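Local coordinates for methyltransferase 1 (Methanosarcina barkeri, PDB 2I2X), which catalyses transfer of the methyl group of methanol to the cob(I)amide carried by its corrinoid protein partner MtaC in methanogenesis, at the interface of chains A and B and the interface of chains A and C. Residues are numbered along the deposited sequence; one frame, centred on the assembly and turned at random. Chains: chain A/B, Methyltransferase 1; chain C, Methyltransferase 1.

Contact 1: the interface of chains A and B. Residues chain A 289-290, 300-301, 360; chain B 332, 335-336, 338.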
# COMPACT_ATOMS: atom_id res chain seq x y z
N LYS A 289 9.26 -3.06 6.03
CA LYS A 289 8.54 -1.81 5.82
C LYS A 289 7.54 -1.83 4.66
O LYS A 289 6.55 -1.09 4.69
CB LYS A 289 9.53 -0.66 5.66
CG LYS A 289 10.19 -0.57 4.32
CD LYS A 289 10.81 0.78 4.16
CE LYS A 289 11.93 0.80 3.14
NZ LYS A 289 12.70 2.09 3.27
N THR A 290 7.82 -2.64 3.63
CA THR A 290 6.99 -2.73 2.44
C THR A 290 6.10 -3.99 2.45
O THR A 290 5.61 -4.46 1.40
CB THR A 290 7.80 -2.60 1.15
OG1 THR A 290 8.66 -1.47 1.26
CG2 THR A 290 6.88 -2.37 -0.08
N GLY A 300 11.36 -2.57 10.21
CA GLY A 300 10.97 -2.30 8.83
C GLY A 300 12.13 -2.25 7.85
O GLY A 300 12.01 -2.77 6.74
N ASN A 301 13.24 -1.62 8.27
CA ASN A 301 14.41 -1.39 7.42
C ASN A 301 15.50 -2.41 7.70
O ASN A 301 16.19 -2.86 6.80
CB ASN A 301 15.00 -0.00 7.62
CG ASN A 301 14.13 1.13 7.06
OD1 ASN A 301 13.80 2.08 7.77
ND2 ASN A 301 13.80 1.06 5.79
N ASP A 360 16.89 0.35 12.92
CA ASP A 360 15.97 -0.38 13.76
C ASP A 360 16.64 -1.10 14.91
O ASP A 360 15.94 -1.60 15.78
CB ASP A 360 15.19 -1.39 12.91
CG ASP A 360 14.32 -0.73 11.86
OD1 ASP A 360 13.90 0.41 12.09
OD2 ASP A 360 14.03 -1.34 10.80
N THR B 332 5.03 2.72 6.38
CA THR B 332 6.08 2.69 5.33
C THR B 332 6.77 4.07 5.15
O THR B 332 7.99 4.14 5.01
CB THR B 332 5.54 2.14 3.98
OG1 THR B 332 4.84 0.91 4.20
CG2 THR B 332 6.65 1.89 3.01
N TYR B 335 9.14 4.65 8.09
CA TYR B 335 10.36 3.86 8.02
C TYR B 335 11.29 4.45 6.96
O TYR B 335 12.51 4.51 7.19
CB TYR B 335 10.06 2.38 7.72
CG TYR B 335 9.88 1.46 8.91
CD1 TYR B 335 10.89 1.29 9.85
CD2 TYR B 335 8.70 0.72 9.07
CE1 TYR B 335 10.75 0.43 10.93
CE2 TYR B 335 8.52 -0.16 10.18
CZ TYR B 335 9.56 -0.29 11.09
OH TYR B 335 9.43 -1.15 12.15
N ASP B 336 10.76 4.89 5.82
CA ASP B 336 11.62 5.51 4.80
C ASP B 336 12.32 6.72 5.41
O ASP B 336 13.51 6.95 5.16
CB ASP B 336 10.84 5.99 3.58
CG ASP B 336 10.22 4.86 2.77
OD1 ASP B 336 10.68 3.71 2.81
OD2 ASP B 336 9.24 5.16 2.06
N ALA B 338 12.90 7.05 8.63
CA ALA B 338 13.92 6.54 9.59
C ALA B 338 15.28 6.22 8.95
O ALA B 338 16.34 6.48 9.53
CB ALA B 338 13.41 5.35 10.38
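A:Gly300 lies with its CA over the middle of the B:Tyr335 ring, 3.4 Å from the ring centroid, a CH-pi contact at the apolar centre of this patch between two MtaB subunits. Both copies of this zinc methyltransferase of the MtaB family belong to the MtaB2-MtaC2 heterotetramer, and the two-fold symmetry of their interface repeats the arrangement with the chains exchanged. Because A:Gly300 has no side chain, its backbone can settle directly on the aromatic face. Beside it the aliphatic part of A:Lys289 passes B:Tyr335 in the opposite direction, CB against CB at 3.7 Å. Across the ring, A:Asp360 comes in at the edge, its OD1 in the ring plane and 3.4 Å from CE1, with the carboxylate turned 75° from that plane. The other carboxylate oxygen, OD2, accepts the backbone N of A:Asn301 at 2.7 Å, which ties the glycine-bearing loop to helix 349-361.

Toward the rim the helix 325-345 of chain B presents B:Thr332 and B:Asp336, one turn apart, to the two ends of A:Lys289. The hydroxyl OG1 of B:Thr332 donates to the backbone O of A:Lys289 at 2.7 Å, nearly in line with the carbonyl bond (163°). The lysine places CG between its backbone N and carbonyl carbon (chi1 77°) and then runs extended, which carries NZ to B:Asp336. There NZ makes a salt bridge and hydrogen bond of 2.6 Å with OD1, using the anti lone pair of that oxygen, the two side chains meeting at roughly a right angle. The amide of A:Asn301 is more doubtful: its OD1 is modelled 2.8 Å from the backbone O of B:Tyr335, two atoms that can only accept and so a clash as modelled; with the amide turned over, ND2 would probably donate to that carbonyl instead.

Contact 2: the interface of chains A and C. Residues chain A 233-234, 415, 418; chain C 15-17.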
# COMPACT_ATOMS: atom_id res chain seq x y z
N LEU A 233 4.83 -1.75 20.42
CA LEU A 233 5.50 -1.37 21.67
C LEU A 233 4.60 -1.21 22.89
O LEU A 233 5.09 -1.36 23.99
CB LEU A 233 6.25 -0.06 21.47
CG LEU A 233 7.69 -0.02 20.96
CD1 LEU A 233 8.18 -1.31 20.25
CD2 LEU A 233 7.80 1.22 20.07
N LEU A 234 3.33 -0.86 22.70
CA LEU A 234 2.41 -0.51 23.80
C LEU A 234 1.43 -1.64 24.13
O LEU A 234 0.62 -1.50 25.04
CB LEU A 234 1.59 0.73 23.47
CG LEU A 234 2.33 2.03 23.12
CD1 LEU A 234 1.33 2.96 22.49
CD2 LEU A 234 2.96 2.68 24.29
N SER A 415 11.89 -1.80 29.01
CA SER A 415 11.09 -1.55 30.20
C SER A 415 11.45 -2.56 31.32
O SER A 415 12.05 -3.62 31.05
CB SER A 415 9.61 -1.64 29.88
OG SER A 415 9.25 -2.99 29.63
N GLU A 418 9.92 -5.90 30.56
CA GLU A 418 10.66 -6.64 29.54
C GLU A 418 11.89 -7.29 30.13
O GLU A 418 12.26 -8.38 29.72
CB GLU A 418 11.08 -5.72 28.39
CG GLU A 418 9.97 -5.54 27.41
CD GLU A 418 10.12 -4.36 26.48
OE1 GLU A 418 10.86 -3.40 26.79
OE2 GLU A 418 9.46 -4.39 25.42
N ARG C 15 11.02 4.43 22.13
CA ARG C 15 10.26 3.29 22.67
C ARG C 15 9.29 3.86 23.67
O ARG C 15 9.56 3.94 24.87
CB ARG C 15 11.18 2.20 23.29
CG ARG C 15 12.19 1.60 22.27
CD ARG C 15 12.68 0.20 22.66
NE ARG C 15 11.69 -0.86 22.52
CZ ARG C 15 11.24 -1.60 23.52
NH1 ARG C 15 11.71 -1.38 24.75
NH2 ARG C 15 10.32 -2.55 23.32
N TYR C 16 8.13 4.25 23.16
CA TYR C 16 7.13 4.98 23.92
C TYR C 16 6.67 4.25 25.18
O TYR C 16 6.12 4.87 26.10
CB TYR C 16 5.92 5.32 23.05
CG TYR C 16 6.16 6.41 22.04
CD1 TYR C 16 6.04 7.76 22.39
CD2 TYR C 16 6.47 6.12 20.71
CE1 TYR C 16 6.23 8.80 21.45
CE2 TYR C 16 6.66 7.14 19.77
CZ TYR C 16 6.54 8.48 20.14
OH TYR C 16 6.74 9.49 19.21
N ASN C 17 6.89 2.94 25.23
CA ASN C 17 6.33 2.14 26.32
C ASN C 17 7.13 2.39 27.58
O ASN C 17 6.61 2.33 28.67
CB ASN C 17 6.32 0.64 25.98
CG ASN C 17 7.66 0.15 25.46
OD1 ASN C 17 8.18 -0.86 25.92
ND2 ASN C 17 8.23 0.87 24.51
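A:Leu233 and C:Asn17 form the packed part of this contact between the methyltransferase MtaB and its corrinoid protein MtaC, hiding 46 and 61 Å² respectively. Their side chains cross at about a right angle. CG of C:Asn17, set between its own backbone N and carbonyl carbon (chi1 49°), brings the amide ND2 to 3.7 Å from A:Leu233 CB. The same ND2 lies 4.0 Å above the guanidinium plane of C:Arg15, which joins the packed part to a polar, directional one.

There C:Arg15 meets A:Glu418 head-on in a paired salt bridge, one terminal nitrogen to each carboxylate oxygen: NH1 donates to OE1 at 3.0 Å and NH2 to OE2 at 2.9 Å. The two flat groups lie almost in one plane, 21° apart, and both bonds are nearly straight and arrive on the syn sides of the oxygens. A capping box holds the glutamate at the start of helix 416-430: A:Ser415 N donates to OE1 at 2.9 Å, while A:Ser415 OG accepts the backbone N of A:Glu418 at 3.1 Å. With an alanine in place of A:Glu418, the guanidinium of C:Arg15 would probably lose its counter-charge and be free to turn, and A:Ser415 N would lose its capping acceptor.

On the loose side A:Leu234 touches more lightly, its CD2 methyl 4.0 Å from C:Asn17 CA, and C:Tyr16 and A:Ser415 are barely covered, 7 Å² each.

The centres of the C-alpha atoms of contact 1 and contact 2 lie about 18 Å apart, and the two share no residue. What joins them is chain A, which meets a second MtaB through contact 1 and an MtaC through contact 2. One of the two chain A segments in contact 2 follows helix 220-230, which begins with the zinc ligand A:Cys220; the other is the start of helix 416-430. Both contacts use segments flanking corrinoid-pocket residues, A:Phe228 before A:Leu233 and A:Ala294 between A:Thr290 and A:Gly300, and assembly may therefore steady the pocket walls.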